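Fructose transport system repressor FruR (Pseudomonas putida, PDB 3O74) probably acts as a sequence-specific DNA-binding transcription factor of the LacI family, repressing or activating genes, with fructose 1-phosphate as its preferred effector. Local coordinates at residues 6-11 and 45-50; 60-65 and 73-78; 84-89 and 252-257. All coordinates share one frame; numbering follows the deposited sequence.

How the contacts relate
All three contacts lie in the same lobe and reach one sheet, in which strands 4-9, 61-64 and 85-88 are parallel neighbours. Contacts 1 and 2 have centres 10 Å apart and meet through Glu-47, whose OE2 lies 2.6 Å from OH of Tyr-75, a probable hydrogen bond; Gly-6 O and Phe-63 N, 2.7 Å apart, tie their strands. Contacts 2 and 3, centres 9 Å apart, share the next strand pair, Leu-62 O lying 2.8 Å from Ile-86 N. Contacts 1 and 3 are about 17 Å apart between centres and barely touch, through Phe-7 and Ile-88. In contact 3's segment 84-89, Asp-89 also binds a glycerol, probably from the crystallisation liquor.

Contact 1 (6-11 and 45-50); sequences GFILPD and DSERQL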
loop_
_atom_site.group_PDB
_atom_site.type_symbol
_atom_site.label_atom_id
_atom_site.label_comp_id
_atom_site.label_asym_id
_atom_site.label_seq_id
_atom_site.Cartn_x
_atom_site.Cartn_y
_atom_site.Cartn_z
ATOM N N GLY B 6 18.238 2.316 5.639
ATOM C CA GLY B 6 17.634 1.875 4.394
ATOM C C GLY B 6 16.676 0.720 4.617
ATOM O O GLY B 6 16.862 -0.072 5.540
ATOM N N PHE B 7 15.652 0.620 3.772
ATOM C CA PHE B 7 14.738 -0.508 3.808
ATOM C C PHE B 7 14.482 -1.013 2.389
ATOM O O PHE B 7 13.896 -0.313 1.566
ATOM C CB PHE B 7 13.419 -0.119 4.489
ATOM C CG PHE B 7 12.477 -1.281 4.719
ATOM C CD1 PHE B 7 12.925 -2.594 4.647
ATOM C CD2 PHE B 7 11.143 -1.053 5.028
ATOM C CE1 PHE B 7 12.053 -3.662 4.863
ATOM C CE2 PHE B 7 10.272 -2.109 5.247
ATOM C CZ PHE B 7 10.728 -3.417 5.168
ATOM N N ILE B 8 14.950 -2.223 2.105
ATOM C CA ILE B 8 14.671 -2.871 0.834
ATOM C C ILE B 8 13.497 -3.814 1.018
ATOM O O ILE B 8 13.585 -4.781 1.782
ATOM C CB ILE B 8 15.873 -3.697 0.351
ATOM C CG1 ILE B 8 17.062 -2.789 0.045
ATOM C CG2 ILE B 8 15.497 -4.515 -0.875
ATOM C CD1 ILE B 8 18.313 -3.548 -0.355
ATOM N N LEU B 9 12.398 -3.544 0.322
ATOM C CA LEU B 9 11.231 -4.411 0.401
ATOM C C LEU B 9 10.829 -4.907 -0.992
ATOM O O LEU B 9 11.217 -4.318 -2.003
ATOM C CB LEU B 9 10.083 -3.702 1.124
ATOM C CG LEU B 9 9.691 -2.310 0.629
ATOM C CD1 LEU B 9 8.816 -2.414 -0.609
ATOM C CD2 LEU B 9 8.975 -1.532 1.718
ATOM N N PRO B 10 10.072 -6.013 -1.048
ATOM C CA PRO B 10 9.782 -6.645 -2.338
ATOM C C PRO B 10 8.708 -5.933 -3.148
ATOM O O PRO B 10 8.746 -5.986 -4.373
ATOM C CB PRO B 10 9.272 -8.035 -1.939
ATOM C CG PRO B 10 9.654 -8.212 -0.513
ATOM C CD PRO B 10 9.622 -6.845 0.077
ATOM N N ASP B 11 7.762 -5.285 -2.480
ATOM C CA ASP B 11 6.587 -4.773 -3.173
ATOM C C ASP B 11 5.945 -3.612 -2.432
ATOM O O ASP B 11 5.381 -3.775 -1.351
ATOM C CB ASP B 11 5.570 -5.900 -3.369
ATOM C CG ASP B 11 4.383 -5.482 -4.222
ATOM O OD1 ASP B 11 4.312 -4.304 -4.635
ATOM O OD2 ASP B 11 3.516 -6.342 -4.479
ATOM N N ASP B 45 18.006 -9.317 -9.261
ATOM C CA ASP B 45 18.963 -8.381 -9.845
ATOM C C ASP B 45 18.691 -6.944 -9.411
ATOM O O ASP B 45 19.618 -6.152 -9.254
ATOM C CB ASP B 45 18.980 -8.465 -11.370
ATOM C CG ASP B 45 20.055 -7.584 -11.982
ATOM O OD1 ASP B 45 19.710 -6.634 -12.716
ATOM O OD2 ASP B 45 21.250 -7.834 -11.712
ATOM N N SER B 46 17.419 -6.610 -9.235
ATOM C CA SER B 46 17.049 -5.296 -8.729
ATOM C C SER B 46 17.528 -5.138 -7.290
ATOM O O SER B 46 18.015 -4.080 -6.899
ATOM C CB SER B 46 15.538 -5.091 -8.808
ATOM O OG SER B 46 15.089 -5.114 -10.151
ATOM N N GLU B 47 17.397 -6.199 -6.502
ATOM C CA GLU B 47 17.819 -6.130 -5.111
ATOM C C GLU B 47 19.321 -5.914 -5.005
ATOM O O GLU B 47 19.784 -5.141 -4.171
ATOM C CB GLU B 47 17.418 -7.381 -4.336
ATOM C CG GLU B 47 17.909 -7.364 -2.897
ATOM C CD GLU B 47 17.274 -8.447 -2.054
ATOM O OE1 GLU B 47 16.226 -8.982 -2.468
ATOM O OE2 GLU B 47 17.820 -8.763 -0.977
ATOM N N ARG B 48 20.080 -6.597 -5.853
ATOM C CA ARG B 48 21.526 -6.439 -5.847
ATOM C C ARG B 48 21.920 -5.016 -6.238
ATOM O O ARG B 48 22.882 -4.463 -5.704
ATOM C CB ARG B 48 22.197 -7.475 -6.749
ATOM C CG ARG B 48 22.017 -8.905 -6.252
ATOM C CD ARG B 48 22.944 -9.878 -6.961
ATOM N NE ARG B 48 22.633 -11.265 -6.623
ATOM C CZ ARG B 48 21.860 -12.056 -7.361
ATOM N NH1 ARG B 48 21.325 -11.597 -8.486
ATOM N NH2 ARG B 48 21.626 -13.306 -6.983
ATOM N N GLN B 49 21.165 -4.422 -7.156
ATOM C CA GLN B 49 21.362 -3.018 -7.504
ATOM C C GLN B 49 21.115 -2.107 -6.299
ATOM O O GLN B 49 21.822 -1.121 -6.101
ATOM C CB GLN B 49 20.445 -2.605 -8.659
ATOM C CG GLN B 49 20.764 -3.265 -9.989
ATOM C CD GLN B 49 20.173 -2.515 -11.171
ATOM O OE1 GLN B 49 18.985 -2.183 -11.187
ATOM N NE2 GLN B 49 21.006 -2.244 -12.171
ATOM N N LEU B 50 20.102 -2.433 -5.503
ATOM C CA LEU B 50 19.774 -1.626 -4.332
ATOM C C LEU B 50 20.815 -1.792 -3.230
ATOM O O LEU B 50 21.090 -0.857 -2.478
ATOM C CB LEU B 50 18.374 -1.963 -3.812
ATOM C CG LEU B 50 17.236 -1.582 -4.763
ATOM C CD1 LEU B 50 15.889 -1.949 -4.168
ATOM C CD2 LEU B 50 17.295 -0.102 -5.074
#
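Ile-8, on strand 4-9, packs against Leu-50 and Glu-47 one helical turn apart on the helix through 45-50, and the contact is built almost wholly from these three buried residues. Ile-8 gives up the largest area of the three. Its longer branch, with CG1 beside the backbone N (chi1 -65°) and CD1 extended beyond it, runs out toward the helix, and CD1 ends 3.8 Å from CB of Leu-50. The two side chains run antiparallel, side by side, so the end of the isoleucine lies at the root of the leucine. Farther along, CD1 of Leu-50 extends toward the strand and lies 4.2 Å from CG2 of Ile-8, so that both branches of the isoleucine are engaged by one leucine.

Glu-47 adds its aliphatic part: its CG is 4.2 Å from CG2 of Ile-8, a looser touch. With CG anti to the backbone N (chi1 177°), the chain of Glu-47 extends past the isoleucine and carries the carboxylate beyond it. Three bonds hold that buried carboxylate: OE2 is hydrogen-bonded to OH of Tyr-75 and to OG of Ser-66, and OE1 accepts from the backbone N of Cys-67. These bonds would fix the carboxylate's rotation and would be expected to favour its charged form.

The contact packs a helix of the LacI-type sugar-binding fold onto its parallel sheet. Ile-8 also touches Leu-62 and Val-64 of the adjoining strand 61-64, while Leu-50 reaches Ala-38 of strand 34-39 and Gln-34 of the second subunit. Phe-7 and Leu-9 instead meet helix 15-30, so strand 4-9 is sandwiched between helices 44-56 and 15-30.

Contact 2 (60-65 and 73-78); sequences DALFVA and DSYREL
Tyr-75 reaches from the first turn of its helix to strand 61-64 and meets two of the strand's side chains, Leu-62 and Val-64. Leu-62 comes to the edge of the phenol ring, its CD2 near the ring plane and 3.9 Å from CE1; the leucine and the tyrosine are roughly perpendicular. Val-64 and Tyr-75 point at each other from strand and helix, CG2 of the valine lying obliquely to the ring, 3.8 Å from CZ and only 3.2 Å from OH, a close methyl-oxygen approach. Its other methyl, CG1, stands 4.2 Å above one ring face, nearer the ring's margin than its centre. Both methyls thus lie on the same side of the ring plane, CG2 nearer the oxygen and CG1 farther over the face.

Torsions set these positions. Tyr-75 has CG beside its backbone N (chi1 -72°), which carries the ring off the helix toward the strand, and Leu-62 has CG anti to its backbone N (chi1 178°), which brings CD2 to the ring edge. Leu-78, one turn farther along the helix, also points at the strand but contributes little area.

In the next shell, Glu-47 of helix 44-56 is the polar partner of the buried tyrosine hydroxyl and positions the ring's far end beside Val-64. Ile-8 of strand 4-9 touches both Val-64 and Tyr-75, and Phe-54 lies against Leu-62. At the start of the helix, OG of Ser-74 bonds to Asp-72 and to Gln-51. The contact joins the first strand and the helix of the beta-alpha-beta unit 61-64, 74-80 and 85-88, a repeated element of the periplasmic-binding-protein fold used by LacI-family regulators.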
loop_
_atom_site.group_PDB
_atom_site.type_symbol
_atom_site.label_atom_id
_atom_site.label_comp_id
_atom_site.label_asym_id
_atom_site.label_seq_id
_atom_site.Cartn_x
_atom_site.Cartn_y
_atom_site.Cartn_z
ATOM N N ASP B 60 23.306 3.890 7.922
ATOM C CA ASP B 60 23.837 3.361 9.176
ATOM C C ASP B 60 23.421 1.914 9.423
ATOM O O ASP B 60 24.126 1.157 10.090
ATOM C CB ASP B 60 23.412 4.246 10.349
ATOM C CG ASP B 60 24.022 5.632 10.282
ATOM O OD1 ASP B 60 24.897 5.855 9.418
ATOM O OD2 ASP B 60 23.626 6.494 11.095
ATOM N N ALA B 61 22.271 1.533 8.882
ATOM C CA ALA B 61 21.818 0.151 8.949
ATOM C C ALA B 61 20.856 -0.120 7.808
ATOM O O ALA B 61 20.262 0.806 7.256
ATOM C CB ALA B 61 21.156 -0.141 10.290
ATOM N N LEU B 62 20.707 -1.390 7.455
ATOM C CA LEU B 62 19.844 -1.766 6.343
ATOM C C LEU B 62 18.822 -2.805 6.783
ATOM O O LEU B 62 19.181 -3.890 7.263
ATOM C CB LEU B 62 20.684 -2.306 5.183
ATOM C CG LEU B 62 19.987 -2.803 3.917
ATOM C CD1 LEU B 62 19.149 -1.693 3.274
ATOM C CD2 LEU B 62 21.021 -3.334 2.938
ATOM N N PHE B 63 17.547 -2.451 6.647
ATOM C CA PHE B 63 16.466 -3.407 6.827
ATOM C C PHE B 63 16.199 -4.041 5.476
ATOM O O PHE B 63 16.249 -3.363 4.445
ATOM C CB PHE B 63 15.197 -2.713 7.321
ATOM C CG PHE B 63 15.362 -1.999 8.629
ATOM C CD1 PHE B 63 15.483 -2.711 9.812
ATOM C CD2 PHE B 63 15.385 -0.610 8.680
ATOM C CE1 PHE B 63 15.634 -2.049 11.028
ATOM C CE2 PHE B 63 15.528 0.050 9.882
ATOM C CZ PHE B 63 15.657 -0.666 11.056
ATOM N N VAL B 64 15.899 -5.333 5.462
ATOM C CA VAL B 64 15.662 -5.988 4.183
ATOM C C VAL B 64 14.724 -7.190 4.258
ATOM O O VAL B 64 14.850 -8.041 5.135
ATOM C CB VAL B 64 17.005 -6.394 3.501
ATOM C CG1 VAL B 64 17.809 -7.336 4.390
ATOM C CG2 VAL B 64 16.756 -7.022 2.137
ATOM N N ALA B 65 13.771 -7.224 3.332
ATOM C CA ALA B 65 12.982 -8.416 3.064
ATOM C C ALA B 65 13.481 -8.937 1.725
ATOM O O ALA B 65 13.059 -8.467 0.667
ATOM C CB ALA B 65 11.514 -8.073 2.993
ATOM N N ASP B 73 25.765 -14.767 -0.881
ATOM C CA ASP B 73 26.431 -14.295 0.327
ATOM C C ASP B 73 26.743 -12.807 0.248
ATOM O O ASP B 73 27.684 -12.326 0.884
ATOM C CB ASP B 73 27.708 -15.100 0.592
ATOM C CG ASP B 73 28.662 -15.098 -0.590
ATOM O OD1 ASP B 73 28.447 -14.317 -1.541
ATOM O OD2 ASP B 73 29.635 -15.881 -0.567
ATOM N N SER B 74 25.948 -12.086 -0.536
ATOM C CA SER B 74 26.128 -10.647 -0.693
ATOM C C SER B 74 25.964 -9.895 0.629
ATOM O O SER B 74 26.748 -8.994 0.927
ATOM C CB SER B 74 25.178 -10.089 -1.760
ATOM O OG SER B 74 23.842 -10.512 -1.541
ATOM N N TYR B 75 24.967 -10.265 1.430
ATOM C CA TYR B 75 24.763 -9.570 2.701
ATOM C C TYR B 75 25.859 -9.867 3.715
ATOM O O TYR B 75 26.146 -9.045 4.580
ATOM C CB TYR B 75 23.367 -9.820 3.275
ATOM C CG TYR B 75 22.301 -9.092 2.493
ATOM C CD1 TYR B 75 22.251 -7.703 2.479
ATOM C CD2 TYR B 75 21.361 -9.790 1.752
ATOM C CE1 TYR B 75 21.283 -7.031 1.751
ATOM C CE2 TYR B 75 20.397 -9.134 1.029
ATOM C CZ TYR B 75 20.357 -7.756 1.028
ATOM O OH TYR B 75 19.386 -7.112 0.295
ATOM N N ARG B 76 26.480 -11.035 3.596
ATOM C CA ARG B 76 27.638 -11.353 4.427
ATOM C C ARG B 76 28.791 -10.398 4.118
ATOM O O ARG B 76 29.502 -9.956 5.020
ATOM C CB ARG B 76 28.072 -12.803 4.212
ATOM C CG ARG B 76 27.107 -13.832 4.784
ATOM C CD ARG B 76 27.205 -13.897 6.299
ATOM N NE ARG B 76 28.582 -14.112 6.738
ATOM C CZ ARG B 76 29.182 -15.298 6.773
ATOM N NH1 ARG B 76 28.528 -16.388 6.393
ATOM N NH2 ARG B 76 30.439 -15.397 7.186
ATOM N N GLU B 77 28.969 -10.075 2.840
ATOM C CA GLU B 77 30.011 -9.133 2.435
ATOM C C GLU B 77 29.786 -7.765 3.068
ATOM O O GLU B 77 30.714 -7.164 3.609
ATOM C CB GLU B 77 30.073 -8.997 0.911
ATOM C CG GLU B 77 30.690 -10.183 0.187
ATOM C CD GLU B 77 30.699 -10.000 -1.322
ATOM O OE1 GLU B 77 30.674 -8.838 -1.785
ATOM O OE2 GLU B 77 30.731 -11.018 -2.044
ATOM N N LEU B 78 28.549 -7.279 2.994
ATOM C CA LEU B 78 28.202 -5.972 3.540
ATOM C C LEU B 78 28.405 -5.943 5.050
ATOM O O LEU B 78 28.946 -4.984 5.598
ATOM C CB LEU B 78 26.752 -5.620 3.196
ATOM C CG LEU B 78 26.401 -5.511 1.711
ATOM C CD1 LEU B 78 24.925 -5.200 1.529
ATOM C CD2 LEU B 78 27.251 -4.444 1.044
#

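Contact 3 (84-89 and 252-257); sequences PVIAID and KRYEPG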
loop_
_atom_site.group_PDB
_atom_site.type_symbol
_atom_site.label_atom_id
_atom_site.label_comp_id
_atom_site.label_asym_id
_atom_site.label_seq_id
_atom_site.Cartn_x
_atom_site.Cartn_y
_atom_site.Cartn_z
ATOM N N PRO B 84 25.323 -3.029 9.632
ATOM C CA PRO B 84 24.298 -3.816 10.320
ATOM C C PRO B 84 23.154 -4.146 9.373
ATOM O O PRO B 84 22.577 -3.235 8.776
ATOM C CB PRO B 84 23.802 -2.869 11.417
ATOM C CG PRO B 84 24.883 -1.844 11.572
ATOM C CD PRO B 84 25.477 -1.687 10.214
ATOM N N VAL B 85 22.835 -5.430 9.238
ATOM C CA VAL B 85 21.740 -5.859 8.377
ATOM C C VAL B 85 20.656 -6.521 9.215
ATOM O O VAL B 85 20.906 -7.519 9.894
ATOM C CB VAL B 85 22.227 -6.842 7.291
ATOM C CG1 VAL B 85 21.057 -7.332 6.450
ATOM C CG2 VAL B 85 23.282 -6.189 6.413
ATOM N N ILE B 86 19.457 -5.953 9.179
ATOM C CA ILE B 86 18.330 -6.507 9.922
ATOM C C ILE B 86 17.278 -7.023 8.955
ATOM O O ILE B 86 16.687 -6.248 8.202
ATOM C CB ILE B 86 17.687 -5.460 10.848
ATOM C CG1 ILE B 86 18.745 -4.818 11.742
ATOM C CG2 ILE B 86 16.580 -6.098 11.684
ATOM C CD1 ILE B 86 19.423 -5.801 12.674
ATOM N N ALA B 87 17.046 -8.333 8.968
ATOM C CA ALA B 87 16.023 -8.926 8.110
ATOM C C ALA B 87 14.635 -8.648 8.667
ATOM O O ALA B 87 14.435 -8.629 9.879
ATOM C CB ALA B 87 16.249 -10.432 7.947
ATOM N N ILE B 88 13.675 -8.437 7.774
ATOM C CA ILE B 88 12.294 -8.216 8.177
ATOM C C ILE B 88 11.361 -9.109 7.367
ATOM O O ILE B 88 11.445 -9.155 6.138
ATOM C CB ILE B 88 11.879 -6.737 7.986
ATOM C CG1 ILE B 88 12.618 -5.841 8.978
ATOM C CG2 ILE B 88 10.378 -6.575 8.152
ATOM C CD1 ILE B 88 12.155 -4.384 8.954
ATOM N N ASP B 89 10.479 -9.817 8.067
ATOM C CA ASP B 89 9.481 -10.688 7.440
ATOM C C ASP B 89 10.087 -11.941 6.809
ATOM O O ASP B 89 9.642 -13.053 7.077
ATOM C CB ASP B 89 8.653 -9.913 6.407
ATOM C CG ASP B 89 7.468 -10.710 5.887
ATOM O OD1 ASP B 89 7.688 -11.752 5.235
ATOM O OD2 ASP B 89 6.316 -10.294 6.129
ATOM N N LYS B 252 26.800 -1.110 19.422
ATOM C CA LYS B 252 27.614 -2.115 18.748
ATOM C C LYS B 252 27.226 -3.535 19.167
ATOM O O LYS B 252 28.028 -4.466 19.062
ATOM C CB LYS B 252 29.103 -1.849 18.985
ATOM C CG LYS B 252 29.624 -0.610 18.270
ATOM C CD LYS B 252 30.629 0.144 19.120
ATOM C CE LYS B 252 29.951 0.823 20.304
ATOM N NZ LYS B 252 30.937 1.437 21.237
ATOM N N ARG B 253 25.995 -3.681 19.654
ATOM C CA ARG B 253 25.422 -4.988 19.954
ATOM C C ARG B 253 24.738 -5.569 18.722
ATOM O O ARG B 253 23.882 -4.921 18.118
ATOM C CB ARG B 253 24.392 -4.875 21.078
ATOM C CG ARG B 253 24.973 -4.772 22.473
ATOM C CD ARG B 253 23.865 -4.593 23.504
ATOM N NE ARG B 253 22.675 -5.374 23.171
ATOM C CZ ARG B 253 21.464 -4.851 23.000
ATOM N NH1 ARG B 253 21.279 -3.546 23.138
ATOM N NH2 ARG B 253 20.436 -5.635 22.696
ATOM N N TYR B 254 25.099 -6.796 18.366
ATOM C CA TYR B 254 24.452 -7.494 17.261
ATOM C C TYR B 254 24.571 -8.998 17.469
ATOM O O TYR B 254 25.662 -9.559 17.367
ATOM C CB TYR B 254 25.091 -7.095 15.930
ATOM C CG TYR B 254 24.370 -7.621 14.710
ATOM C CD1 TYR B 254 24.623 -8.896 14.230
ATOM C CD2 TYR B 254 23.448 -6.835 14.027
ATOM C CE1 TYR B 254 23.971 -9.383 13.111
ATOM C CE2 TYR B 254 22.788 -7.313 12.906
ATOM C CZ TYR B 254 23.058 -8.587 12.451
ATOM O OH TYR B 254 22.409 -9.071 11.341
ATOM N N GLU B 255 23.451 -9.647 17.771
ATOM C CA GLU B 255 23.439 -11.096 17.941
ATOM C C GLU B 255 22.581 -11.752 16.865
ATOM O O GLU B 255 21.400 -11.437 16.732
ATOM C CB GLU B 255 22.920 -11.477 19.330
ATOM C CG GLU B 255 22.809 -12.985 19.554
ATOM C CD GLU B 255 22.262 -13.345 20.925
ATOM O OE1 GLU B 255 22.323 -12.495 21.838
ATOM O OE2 GLU B 255 21.775 -14.483 21.091
ATOM N N PRO B 256 23.177 -12.670 16.090
ATOM C CA PRO B 256 22.407 -13.377 15.064
ATOM C C PRO B 256 21.259 -14.142 15.705
ATOM O O PRO B 256 21.393 -14.626 16.832
ATOM C CB PRO B 256 23.424 -14.360 14.472
ATOM C CG PRO B 256 24.764 -13.804 14.831
ATOM C CD PRO B 256 24.579 -13.117 16.148
ATOM N N GLY B 257 20.138 -14.244 15.003
ATOM C CA GLY B 257 19.005 -14.984 15.520
ATOM C C GLY B 257 17.684 -14.471 14.990
ATOM O O GLY B 257 17.577 -13.328 14.553
#
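The backbone O of Val-85, on strand 85-88, accepts a hydrogen bond from the hydroxyl of Tyr-254, in the loop before strand 257-266. The bond is short, 2.6 Å from OH to O, and the oxygen sits at the edge of the phenol, in the ring plane. OH in turn lies in the carbonyl plane of Val-85, at a C=O...OH angle of 155°. Beside this polar link, CD1 of Ile-86 comes obliquely to the ring, 3.7 Å from CE2, the isoleucine passing alongside the tyrosine and pointing the other way. Tyr-254 CG is anti to the backbone N (chi1 -172°), extending the ring from the loop toward the strand. Ile-86, bent at its second torsion (chi2 -63°), folds its terminal methyl toward the ring.

The same hydroxyl is hydrogen-bonded to the backbone N of Cys-98, so one phenol links strands 85-88 and 98-102, which are parallel neighbours in the sheet. Tyr-254 also rests on Phe-97 and on Ala-248 of helix 234-250. The loop thus leaves that helix, anchors on the sheet through Tyr-254, and enters strand 257-266, which pairs with 98-102.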